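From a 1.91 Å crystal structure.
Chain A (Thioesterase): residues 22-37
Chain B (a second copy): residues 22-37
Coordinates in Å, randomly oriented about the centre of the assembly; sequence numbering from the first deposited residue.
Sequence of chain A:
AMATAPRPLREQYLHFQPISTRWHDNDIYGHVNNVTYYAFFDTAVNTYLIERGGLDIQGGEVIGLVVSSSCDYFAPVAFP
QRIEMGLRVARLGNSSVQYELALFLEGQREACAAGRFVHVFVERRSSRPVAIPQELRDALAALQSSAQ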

ATOM      1  N   ARG A  22       3.389  -9.303  -4.208  1.00 14.80           N
ATOM      2  CA  ARG A  22       2.789  -9.482  -2.907  1.00 13.65           C
ATOM      3  C   ARG A  22       1.310  -9.673  -3.109  1.00 14.81           C
ATOM      4  O   ARG A  22       0.767  -9.299  -4.164  1.00 14.58           O
ATOM      5  CB  ARG A  22       3.022  -8.285  -1.975  1.00 14.58           C
ATOM      6  CG  ARG A  22       4.540  -8.068  -1.582  1.00 14.35           C
ATOM      7  CD  ARG A  22       4.701  -6.723  -0.860  1.00 12.72           C
ATOM      8  NE  ARG A  22       6.126  -6.492  -0.686  1.00 16.87           N
ATOM      9  CZ  ARG A  22       6.645  -5.473  -0.021  1.00 15.39           C
ATOM     10  NH1 ARG A  22       5.829  -4.608   0.580  1.00 14.98           N
ATOM     11  NH2 ARG A  22       7.978  -5.323   0.042  1.00 13.25           N
ATOM     12  N   TRP A  23       0.675 -10.274  -2.121  1.00 13.62           N
ATOM     13  CA  TRP A  23      -0.767 -10.683  -2.210  1.00 15.47           C
ATOM     14  C   TRP A  23      -1.606  -9.509  -2.688  1.00 16.16           C
ATOM     15  O   TRP A  23      -2.376  -9.615  -3.683  1.00 14.69           O
ATOM     16  CB  TRP A  23      -1.289 -11.141  -0.856  1.00 15.27           C
ATOM     17  CG  TRP A  23      -2.779 -11.235  -0.878  1.00 16.41           C
ATOM     18  CD1 TRP A  23      -3.698 -10.300  -0.434  1.00 19.19           C
ATOM     19  CD2 TRP A  23      -3.544 -12.336  -1.420  1.00 17.47           C
ATOM     20  NE1 TRP A  23      -4.995 -10.769  -0.680  1.00 21.85           N
ATOM     21  CE2 TRP A  23      -4.924 -11.997  -1.300  1.00 16.98           C
ATOM     22  CE3 TRP A  23      -3.187 -13.558  -2.032  1.00 16.70           C
ATOM     23  CZ2 TRP A  23      -5.940 -12.880  -1.651  1.00 17.12           C
ATOM     24  CZ3 TRP A  23      -4.221 -14.448  -2.431  1.00 15.91           C
ATOM     25  CH2 TRP A  23      -5.582 -14.077  -2.244  1.00 16.35           C
ATOM     26  N   HIS A  24      -1.421  -8.371  -2.009  1.00 15.94           N
ATOM     27  CA  HIS A  24      -2.332  -7.250  -2.235  1.00 17.57           C
ATOM     28  C   HIS A  24      -1.880  -6.422  -3.443  1.00 18.23           C
ATOM     29  O   HIS A  24      -2.414  -5.327  -3.670  1.00 19.07           O
ATOM     30  CB  HIS A  24      -2.485  -6.374  -0.960  1.00 17.47           C
ATOM     31  CG  HIS A  24      -3.735  -5.525  -0.925  1.00 19.84           C
ATOM     32  ND1 HIS A  24      -4.057  -4.733   0.155  1.00 20.51           N
ATOM     33  CD2 HIS A  24      -4.773  -5.412  -1.800  1.00 21.16           C
ATOM     34  CE1 HIS A  24      -5.219  -4.143  -0.064  1.00 22.41           C
ATOM     35  NE2 HIS A  24      -5.671  -4.529  -1.246  1.00 20.59           N
ATOM     36  N   ASP A  25      -0.828  -6.862  -4.158  1.00 16.14           N
ATOM     37  CA  ASP A  25      -0.528  -6.214  -5.451  1.00 16.15           C
ATOM     38  C   ASP A  25      -1.762  -6.324  -6.340  1.00 16.02           C
ATOM     39  O   ASP A  25      -2.053  -5.377  -7.081  1.00 16.77           O
ATOM     40  CB  ASP A  25       0.656  -6.830  -6.181  1.00 16.12           C
ATOM     41  CG  ASP A  25       2.015  -6.487  -5.520  1.00 16.32           C
ATOM     42  OD1 ASP A  25       2.049  -5.558  -4.666  1.00 16.54           O
ATOM     43  OD2 ASP A  25       3.005  -7.158  -5.887  1.00 17.17           O
ATOM     44  N   ASN A  26      -2.465  -7.458  -6.256  1.00 15.49           N
ATOM     45  CA  ASN A  26      -3.661  -7.634  -7.111  1.00 15.28           C
ATOM     46  C   ASN A  26      -4.781  -6.757  -6.570  1.00 15.64           C
ATOM     47  O   ASN A  26      -4.978  -6.642  -5.368  1.00 15.71           O
ATOM     48  CB  ASN A  26      -4.119  -9.116  -7.155  1.00 15.09           C
ATOM     49  CG  ASN A  26      -3.135 -10.007  -7.893  1.00 16.37           C
ATOM     50  OD1 ASN A  26      -2.343  -9.517  -8.673  1.00 17.94           O
ATOM     51  ND2 ASN A  26      -3.179 -11.298  -7.631  1.00 13.15           N
ATOM     52  N   ASP A  27      -5.557  -6.152  -7.443  1.00 15.96           N
ATOM     53  CA  ASP A  27      -6.758  -5.462  -6.943  1.00 16.64           C
ATOM     54  C   ASP A  27      -7.997  -6.310  -7.267  1.00 16.01           C
ATOM     55  O   ASP A  27      -7.910  -7.533  -7.554  1.00 15.85           O
ATOM     56  CB  ASP A  27      -6.869  -4.040  -7.501  1.00 16.22           C
ATOM     57  CG  ASP A  27      -7.165  -4.006  -9.030  1.00 20.84           C
ATOM     58  OD1 ASP A  27      -7.524  -5.067  -9.732  1.00 17.17           O
ATOM     59  OD2 ASP A  27      -7.020  -2.873  -9.516  1.00 20.78           O
ATOM     60  N   ILE A  28      -9.161  -5.685  -7.164  1.00 15.84           N
ATOM     61  CA  ILE A  28     -10.438  -6.416  -7.192  1.00 16.33           C
ATOM     62  C   ILE A  28     -10.694  -7.112  -8.564  1.00 18.24           C
ATOM     63  O   ILE A  28     -11.391  -8.114  -8.635  1.00 18.89           O
ATOM     64  CB  ILE A  28     -11.593  -5.455  -6.796  1.00 15.69           C
ATOM     65  CG1 ILE A  28     -12.896  -6.242  -6.631  1.00 17.14           C
ATOM     66  CG2 ILE A  28     -11.731  -4.306  -7.758  1.00 14.43           C
ATOM     67  CD1 ILE A  28     -13.995  -5.352  -6.072  1.00 15.60           C
ATOM     68  N   TYR A  29     -10.075  -6.608  -9.634  1.00 18.29           N
ATOM     69  CA  TYR A  29     -10.223  -7.253 -10.959  1.00 19.27           C
ATOM     70  C   TYR A  29      -9.169  -8.321 -11.207  1.00 19.75           C
ATOM     71  O   TYR A  29      -9.156  -8.924 -12.274  1.00 22.76           O
ATOM     72  CB  TYR A  29     -10.210  -6.214 -12.057  1.00 18.62           C
ATOM     73  CG  TYR A  29     -11.288  -5.145 -11.931  1.00 19.15           C
ATOM     74  CD1 TYR A  29     -12.601  -5.477 -11.674  1.00 24.28           C
ATOM     75  CD2 TYR A  29     -10.985  -3.812 -12.117  1.00 20.74           C
ATOM     76  CE1 TYR A  29     -13.596  -4.507 -11.601  1.00 23.71           C
ATOM     77  CE2 TYR A  29     -11.995  -2.830 -12.056  1.00 22.13           C
ATOM     78  CZ  TYR A  29     -13.283  -3.206 -11.805  1.00 23.76           C
ATOM     79  OH  TYR A  29     -14.302  -2.281 -11.754  1.00 24.77           O
ATOM     80  N   GLY A  30      -8.265  -8.538 -10.248  1.00 19.59           N
ATOM     81  CA  GLY A  30      -7.422  -9.726 -10.239  1.00 18.72           C
ATOM     82  C   GLY A  30      -5.995  -9.599 -10.741  1.00 19.50           C
ATOM     83  O   GLY A  30      -5.263 -10.568 -10.706  1.00 19.58           O
ATOM     84  N   HIS A  31      -5.601  -8.429 -11.230  1.00 17.25           N
ATOM     85  CA  HIS A  31      -4.243  -8.252 -11.737  1.00 16.91           C
ATOM     86  C   HIS A  31      -3.560  -7.176 -10.875  1.00 15.95           C
ATOM     87  O   HIS A  31      -4.223  -6.410 -10.145  1.00 14.02           O
ATOM     88  CB  HIS A  31      -4.263  -7.791 -13.207  1.00 17.85           C
ATOM     89  CG  HIS A  31      -5.002  -8.725 -14.129  1.00 20.69           C
ATOM     90  ND1 HIS A  31      -4.724 -10.067 -14.195  1.00 26.55           N
ATOM     91  CD2 HIS A  31      -5.975  -8.502 -15.045  1.00 29.46           C
ATOM     92  CE1 HIS A  31      -5.513 -10.646 -15.090  1.00 28.25           C
ATOM     93  NE2 HIS A  31      -6.275  -9.715 -15.628  1.00 30.07           N
ATOM     94  N   VAL A  32      -2.256  -7.062 -11.036  1.00 15.04           N
ATOM     95  CA  VAL A  32      -1.486  -6.033 -10.298  1.00 15.68           C
ATOM     96  C   VAL A  32      -2.013  -4.661 -10.648  1.00 15.63           C
ATOM     97  O   VAL A  32      -2.128  -4.275 -11.839  1.00 17.21           O
ATOM     98  CB  VAL A  32       0.037  -6.132 -10.592  1.00 14.81           C
ATOM     99  CG1 VAL A  32       0.834  -4.832 -10.049  1.00 15.24           C
ATOM    100  CG2 VAL A  32       0.600  -7.449 -10.024  1.00 15.39           C
ATOM    101  N   ASN A  33      -2.350  -3.913  -9.599  1.00 16.70           N
ATOM    102  CA  ASN A  33      -2.901  -2.555  -9.760  1.00 16.55           C
ATOM    103  C   ASN A  33      -1.946  -1.557 -10.454  1.00 16.52           C
ATOM    104  O   ASN A  33      -0.735  -1.575 -10.248  1.00 15.87           O
ATOM    105  CB  ASN A  33      -3.417  -2.027  -8.410  1.00 15.39           C
ATOM    106  CG  ASN A  33      -4.086  -0.695  -8.540  1.00 18.24           C
ATOM    107  OD1 ASN A  33      -3.482   0.341  -8.268  1.00 17.96           O
ATOM    108  ND2 ASN A  33      -5.347  -0.707  -8.973  1.00 17.89           N
ATOM    109  N   ASN A  34      -2.485  -0.735 -11.341  1.00 15.68           N
ATOM    110  CA  ASN A  34      -1.664   0.293 -12.017  1.00 16.87           C
ATOM    111  C   ASN A  34      -0.714   1.125 -11.107  1.00 16.69           C
ATOM    112  O   ASN A  34       0.419   1.436 -11.477  1.00 17.61           O
ATOM    113  CB  ASN A  34      -2.603   1.240 -12.797  1.00 17.24           C
ATOM    114  CG  ASN A  34      -3.551   2.041 -11.888  1.00 20.87           C
ATOM    115  OD1 ASN A  34      -3.282   3.195 -11.540  1.00 20.23           O
ATOM    116  ND2 ASN A  34      -4.636   1.428 -11.491  1.00 22.98           N
ATOM    117  N   VAL A  35      -1.180   1.469  -9.907  1.00 16.01           N
ATOM    118  CA  VAL A  35      -0.381   2.260  -8.929  1.00 15.45           C
ATOM    119  C   VAL A  35       0.932   1.529  -8.547  1.00 17.40           C
ATOM    120  O   VAL A  35       2.022   2.155  -8.394  1.00 15.68           O
ATOM    121  CB  VAL A  35      -1.238   2.600  -7.690  1.00 15.44           C
ATOM    122  CG1 VAL A  35      -0.354   3.326  -6.559  1.00 17.43           C
ATOM    123  CG2 VAL A  35      -2.413   3.508  -8.158  1.00 14.87           C
ATOM    124  N   THR A  36       0.806   0.214  -8.395  1.00 17.73           N
ATOM    125  CA  THR A  36       1.890  -0.652  -7.926  1.00 18.88           C
ATOM    126  C   THR A  36       3.104  -0.560  -8.817  1.00 17.01           C
ATOM    127  O   THR A  36       4.202  -0.665  -8.353  1.00 17.48           O
ATOM    128  CB  THR A  36       1.414  -2.147  -7.730  1.00 21.03           C
ATOM    129  OG1 THR A  36       0.199  -2.168  -6.957  1.00 22.20           O
ATOM    130  CG2 THR A  36       2.471  -3.009  -6.981  1.00 18.48           C
ATOM    131  N   TYR A  37       2.896  -0.291 -10.091  1.00 17.28           N
ATOM    132  CA  TYR A  37       3.999  -0.212 -11.026  1.00 16.36           C
ATOM    133  C   TYR A  37       4.933   0.928 -10.657  1.00 16.56           C
ATOM    134  O   TYR A  37       6.156   0.801 -10.743  1.00 16.50           O
ATOM    135  CB  TYR A  37       3.444  -0.032 -12.434  1.00 15.94           C
ATOM    136  CG  TYR A  37       2.885  -1.318 -13.033  1.00 18.19           C
ATOM    137  CD1 TYR A  37       1.617  -1.766 -12.673  1.00 15.84           C
ATOM    138  CD2 TYR A  37       3.642  -2.078 -13.924  1.00 18.61           C
ATOM    139  CE1 TYR A  37       1.071  -2.946 -13.201  1.00 18.84           C
ATOM    140  CE2 TYR A  37       3.117  -3.261 -14.486  1.00 20.16           C
ATOM    141  CZ  TYR A  37       1.842  -3.679 -14.136  1.00 17.47           C
ATOM    142  OH  TYR A  37       1.340  -4.827 -14.711  1.00 18.95           O
TER
ATOM    143  N   ARG B  22     -10.092   3.727  -0.094  1.00 14.80           N
ATOM    144  CA  ARG B  22      -9.410   3.974  -1.342  1.00 13.65           C
ATOM    145  C   ARG B  22      -9.611   2.767  -2.218  1.00 14.81           C
ATOM    146  O   ARG B  22      -9.932   1.674  -1.718  1.00 14.58           O
ATOM    147  CB  ARG B  22      -7.906   4.222  -1.160  1.00 14.58           C
ATOM    148  CG  ARG B  22      -7.570   5.548  -0.362  1.00 14.35           C
ATOM    149  CD  ARG B  22      -6.073   5.581  -0.021  1.00 12.72           C
ATOM    150  NE  ARG B  22      -5.855   6.718   0.860  1.00 16.87           N
ATOM    151  CZ  ARG B  22      -4.669   7.117   1.289  1.00 15.39           C
ATOM    152  NH1 ARG B  22      -3.579   6.480   0.864  1.00 14.98           N
ATOM    153  NH2 ARG B  22      -4.578   8.151   2.140  1.00 13.25           N
ATOM    154  N   TRP B  23      -9.452   2.972  -3.512  1.00 13.62           N
ATOM    155  CA  TRP B  23      -9.759   1.926  -4.545  1.00 15.47           C
ATOM    156  C   TRP B  23      -9.080   0.619  -4.170  1.00 16.16           C
ATOM    157  O   TRP B  23      -9.733  -0.459  -4.088  1.00 14.69           O
ATOM    158  CB  TRP B  23      -9.269   2.358  -5.920  1.00 15.27           C
ATOM    159  CG  TRP B  23      -9.283   1.200  -6.863  1.00 16.41           C
ATOM    160  CD1 TRP B  23      -8.227   0.379  -7.219  1.00 19.19           C
ATOM    161  CD2 TRP B  23     -10.446   0.697  -7.559  1.00 17.47           C
ATOM    162  NE1 TRP B  23      -8.684  -0.611  -8.099  1.00 21.85           N
ATOM    163  CE2 TRP B  23     -10.037  -0.450  -8.302  1.00 16.98           C
ATOM    164  CE3 TRP B  23     -11.804   1.087  -7.588  1.00 16.70           C
ATOM    165  CZ2 TRP B  23     -10.899  -1.129  -9.156  1.00 17.12           C
ATOM    166  CZ3 TRP B  23     -12.700   0.371  -8.428  1.00 15.91           C
ATOM    167  CH2 TRP B  23     -12.225  -0.737  -9.185  1.00 16.35           C
ATOM    168  N   HIS B  24      -7.775   0.720  -3.894  1.00 15.94           N
ATOM    169  CA  HIS B  24      -6.982  -0.499  -3.742  1.00 17.57           C
ATOM    170  C   HIS B  24      -7.086  -1.037  -2.311  1.00 18.23           C
ATOM    171  O   HIS B  24      -6.332  -1.949  -1.943  1.00 19.07           O
ATOM    172  CB  HIS B  24      -5.504  -0.272  -4.167  1.00 17.47           C
ATOM    173  CG  HIS B  24      -4.749  -1.533  -4.520  1.00 19.84           C
ATOM    174  ND1 HIS B  24      -3.448  -1.510  -4.972  1.00 20.51           N
ATOM    175  CD2 HIS B  24      -5.142  -2.837  -4.563  1.00 21.16           C
ATOM    176  CE1 HIS B  24      -3.058  -2.743  -5.248  1.00 22.41           C
ATOM    177  NE2 HIS B  24      -4.062  -3.568  -5.000  1.00 20.59           N
ATOM    178  N   ASP B  25      -7.922  -0.417  -1.457  1.00 16.14           N
ATOM    179  CA  ASP B  25      -8.214  -1.058  -0.159  1.00 16.15           C
ATOM    180  C   ASP B  25      -8.782  -2.448  -0.427  1.00 16.02           C
ATOM    181  O   ASP B  25      -8.470  -3.378   0.327  1.00 16.77           O
ATOM    182  CB  ASP B  25      -9.205  -0.281   0.695  1.00 16.12           C
ATOM    183  CG  ASP B  25      -8.597   1.011   1.296  1.00 16.32           C
ATOM    184  OD1 ASP B  25      -7.343   1.153   1.268  1.00 16.54           O
ATOM    185  OD2 ASP B  25      -9.400   1.838   1.783  1.00 17.17           O
ATOM    186  N   ASN B  26      -9.593  -2.573  -1.483  1.00 15.49           N
ATOM    187  CA  ASN B  26     -10.194  -3.893  -1.781  1.00 15.28           C
ATOM    188  C   ASN B  26      -9.115  -4.803  -2.349  1.00 15.64           C
ATOM    189  O   ASN B  26      -8.281  -4.389  -3.142  1.00 15.71           O
ATOM    190  CB  ASN B  26     -11.371  -3.770  -2.786  1.00 15.09           C
ATOM    191  CG  ASN B  26     -12.574  -3.061  -2.188  1.00 16.37           C
ATOM    192  OD1 ASN B  26     -12.701  -2.999  -0.983  1.00 17.94           O
ATOM    193  ND2 ASN B  26     -13.433  -2.522  -3.031  1.00 13.15           N
ATOM    194  N   ASP B  27      -9.131  -6.068  -1.984  1.00 15.96           N
ATOM    195  CA  ASP B  27      -8.221  -7.000  -2.670  1.00 16.64           C
ATOM    196  C   ASP B  27      -9.028  -7.854  -3.660  1.00 16.01           C
ATOM    197  O   ASP B  27     -10.175  -7.512  -4.052  1.00 15.85           O
ATOM    198  CB  ASP B  27      -7.432  -7.857  -1.677  1.00 16.22           C
ATOM    199  CG  ASP B  27      -8.322  -8.878  -0.910  1.00 20.84           C
ATOM    200  OD1 ASP B  27      -9.572  -9.156  -1.240  1.00 17.17           O
ATOM    201  OD2 ASP B  27      -7.731  -9.398   0.050  1.00 20.78           O
ATOM    202  N   ILE B  28      -8.413  -8.936  -4.115  1.00 15.84           N
ATOM    203  CA  ILE B  28      -8.945  -9.710  -5.248  1.00 16.33           C
ATOM    204  C   ILE B  28     -10.321 -10.370  -4.923  1.00 18.24           C
ATOM    205  O   ILE B  28     -11.121 -10.614  -5.813  1.00 18.89           O
ATOM    206  CB  ILE B  28      -7.887 -10.751  -5.706  1.00 15.69           C
ATOM    207  CG1 ILE B  28      -8.345 -11.428  -7.001  1.00 17.14           C
ATOM    208  CG2 ILE B  28      -7.558 -11.742  -4.622  1.00 14.43           C
ATOM    209  CD1 ILE B  28      -7.245 -12.319  -7.560  1.00 15.60           C
ATOM    210  N   TYR B  29     -10.605 -10.596  -3.638  1.00 18.29           N
ATOM    211  CA  TYR B  29     -11.916 -11.165  -3.249  1.00 19.27           C
ATOM    212  C   TYR B  29     -12.964 -10.092  -2.998  1.00 19.75           C
ATOM    213  O   TYR B  29     -14.093 -10.417  -2.647  1.00 22.76           O
ATOM    214  CB  TYR B  29     -11.764 -12.067  -2.046  1.00 18.62           C
ATOM    215  CG  TYR B  29     -10.790 -13.222  -2.238  1.00 19.15           C
ATOM    216  CD1 TYR B  29     -10.830 -14.017  -3.364  1.00 24.28           C
ATOM    217  CD2 TYR B  29      -9.864 -13.533  -1.264  1.00 20.74           C
ATOM    218  CE1 TYR B  29      -9.970 -15.098  -3.523  1.00 23.71           C
ATOM    219  CE2 TYR B  29      -9.000 -14.637  -1.419  1.00 22.13           C
ATOM    220  CZ  TYR B  29      -9.081 -15.399  -2.547  1.00 23.76           C
ATOM    221  OH  TYR B  29      -8.268 -16.495  -2.731  1.00 24.77           O
ATOM    222  N   GLY B  30     -12.595  -8.817  -3.140  1.00 19.59           N
ATOM    223  CA  GLY B  30     -13.571  -7.739  -3.234  1.00 18.72           C
ATOM    224  C   GLY B  30     -13.848  -6.909  -1.993  1.00 19.50           C
ATOM    225  O   GLY B  30     -14.628  -5.980  -2.060  1.00 19.58           O
ATOM    226  N   HIS B  31     -13.240  -7.246  -0.862  1.00 17.25           N
ATOM    227  CA  HIS B  31     -13.477  -6.489   0.365  1.00 16.91           C
ATOM    228  C   HIS B  31     -12.134  -5.880   0.803  1.00 15.95           C
ATOM    229  O   HIS B  31     -11.049  -6.295   0.344  1.00 14.02           O
ATOM    230  CB  HIS B  31     -14.007  -7.409   1.481  1.00 17.85           C
ATOM    231  CG  HIS B  31     -15.272  -8.141   1.117  1.00 20.69           C
ATOM    232  ND1 HIS B  31     -16.387  -7.496   0.646  1.00 26.55           N
ATOM    233  CD2 HIS B  31     -15.606  -9.452   1.194  1.00 29.46           C
ATOM    234  CE1 HIS B  31     -17.352  -8.376   0.415  1.00 28.25           C
ATOM    235  NE2 HIS B  31     -16.906  -9.570   0.751  1.00 30.07           N
ATOM    236  N   VAL B  32     -12.205  -4.969   1.755  1.00 15.04           N
ATOM    237  CA  VAL B  32     -10.980  -4.338   2.298  1.00 15.68           C
ATOM    238  C   VAL B  32     -10.083  -5.402   2.885  1.00 15.63           C
ATOM    239  O   VAL B  32     -10.498  -6.229   3.736  1.00 17.21           O
ATOM    240  CB  VAL B  32     -11.313  -3.249   3.356  1.00 14.81           C
ATOM    241  CG1 VAL B  32      -9.993  -2.788   4.171  1.00 15.24           C
ATOM    242  CG2 VAL B  32     -12.036  -2.065   2.685  1.00 15.39           C
ATOM    243  N   ASN B  33      -8.835  -5.392   2.421  1.00 16.70           N
ATOM    244  CA  ASN B  33      -7.831  -6.374   2.872  1.00 16.55           C
ATOM    245  C   ASN B  33      -7.513  -6.312   4.384  1.00 16.52           C
ATOM    246  O   ASN B  33      -7.461  -5.244   4.988  1.00 15.87           O
ATOM    247  CB  ASN B  33      -6.565  -6.277   2.005  1.00 15.39           C
ATOM    248  CG  ASN B  33      -5.557  -7.328   2.350  1.00 18.24           C
ATOM    249  OD1 ASN B  33      -4.602  -7.067   3.080  1.00 17.96           O
ATOM    250  ND2 ASN B  33      -5.769  -8.541   1.839  1.00 17.89           N
ATOM    251  N   ASN B  34      -7.377  -7.470   5.011  1.00 15.68           N
ATOM    252  CA  ASN B  34      -7.017  -7.515   6.445  1.00 16.87           C
ATOM    253  C   ASN B  34      -5.851  -6.586   6.894  1.00 16.69           C
ATOM    254  O   ASN B  34      -5.886  -5.985   7.968  1.00 17.61           O
ATOM    255  CB  ASN B  34      -6.697  -8.977   6.828  1.00 17.24           C
ATOM    256  CG  ASN B  34      -5.462  -9.540   6.103  1.00 20.87           C
ATOM    257  OD1 ASN B  34      -4.351  -9.545   6.641  1.00 20.23           O
ATOM    258  ND2 ASN B  34      -5.652  -9.987   4.889  1.00 22.98           N
ATOM    259  N   VAL B  35      -4.824  -6.464   6.054  1.00 16.01           N
ATOM    260  CA  VAL B  35      -3.641  -5.606   6.348  1.00 15.45           C
ATOM    261  C   VAL B  35      -4.051  -4.124   6.546  1.00 17.40           C
ATOM    262  O   VAL B  35      -3.516  -3.398   7.434  1.00 15.68           O
ATOM    263  CB  VAL B  35      -2.574  -5.772   5.244  1.00 15.44           C
ATOM    264  CG1 VAL B  35      -1.354  -4.747   5.463  1.00 17.43           C
ATOM    265  CG2 VAL B  35      -2.084  -7.249   5.273  1.00 14.87           C
ATOM    266  N   THR B  36      -4.992  -3.696   5.708  1.00 17.73           N
ATOM    267  CA  THR B  36      -5.444  -2.305   5.644  1.00 18.88           C
ATOM    268  C   THR B  36      -5.975  -1.829   6.974  1.00 17.01           C
ATOM    269  O   THR B  36      -5.829  -0.689   7.309  1.00 17.48           O
ATOM    270  CB  THR B  36      -6.484  -2.070   4.476  1.00 21.03           C
ATOM    271  OG1 THR B  36      -5.969  -2.632   3.254  1.00 22.20           O
ATOM    272  CG2 THR B  36      -6.760  -0.560   4.228  1.00 18.48           C
ATOM    273  N   TYR B  37      -6.529  -2.732   7.760  1.00 17.28           N
ATOM    274  CA  TYR B  37      -7.092  -2.361   9.041  1.00 16.36           C
ATOM    275  C   TYR B  37      -6.011  -1.825   9.965  1.00 16.56           C
ATOM    276  O   TYR B  37      -6.225  -0.859  10.699  1.00 16.50           O
ATOM    277  CB  TYR B  37      -7.780  -3.576   9.651  1.00 15.94           C
ATOM    278  CG  TYR B  37      -9.135  -3.882   9.021  1.00 18.19           C
ATOM    279  CD1 TYR B  37      -9.208  -4.549   7.801  1.00 15.84           C
ATOM    280  CD2 TYR B  37     -10.318  -3.476   9.639  1.00 18.61           C
ATOM    281  CE1 TYR B  37     -10.436  -4.845   7.191  1.00 18.84           C
ATOM    282  CE2 TYR B  37     -11.570  -3.772   9.061  1.00 20.16           C
ATOM    283  CZ  TYR B  37     -11.624  -4.460   7.858  1.00 17.47           C
ATOM    284  OH  TYR B  37     -12.859  -4.755   7.319  1.00 18.95           O
TER
HETATM  285  O   HOH W   1      -5.584  -8.976  -3.865  1.00 15.41           O
HETATM  286  O   HOH W   2      -9.181  -3.307  -5.610  1.00 15.41           O

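The two copies of this segment meet about an exact two-fold axis, so each contact off the axis has a symmetry mate, and together they bury 930 Å². At the apolar centre, Trp A23 reaches across to the other chain: its CZ2 lies 3.6 Å from Ile B28 CG2 and 3.5 Å from Tyr B29 CE2. The indole and phenol rings are inclined at 50°, an oblique pairing in which Tyr B29, whose CA-to-CB bond points away, still brings its ring end back to the contact. Ile B28 also extends CD1 to within 3.7 Å of Gly A30 CA. Gly A30 closes a type I turn begun at Asp A27, and its positive phi would jam a CB against the preceding carbonyl oxygen.

The backbones come closest at these turns, where the CA atoms of Ile A28 and Ile B28 are 4.1 Å apart. Such proximity permits a CA-H...O contact from Ile B28 CA to Asp A27 O at 3.3 Å. Beside it, water 1 accepts from Ile B28 N (2.8 Å) and donates to Asn A26 O (2.8 Å), bridging the chains.

Further out, His A24 points toward chain B. Asn B33 CB lies over one face of the His A24 ring, 3.6 Å from the ring centroid, in a CH-pi contact, while His A24 NE2 donates a weak hydrogen bond to Asn B26 O (3.2 Å). The same His A24 NE2 approaches His B24 O at 2.8 Å.

The indole's polar edge is fixed by Asp B27: Trp A23 NE1 donates to Asp B27 OD2 at 3.1 Å, almost linearly. That carboxylate is held in place within its own chain, since Asp B27 OD2 also accepts from Asn B33 ND2 (2.8 Å) and Asp B27 OD1 from Tyr B29 N (3.0 Å). Asn B33 OD1, in turn, caps the following helix by accepting from Val B35 N (3.0 Å).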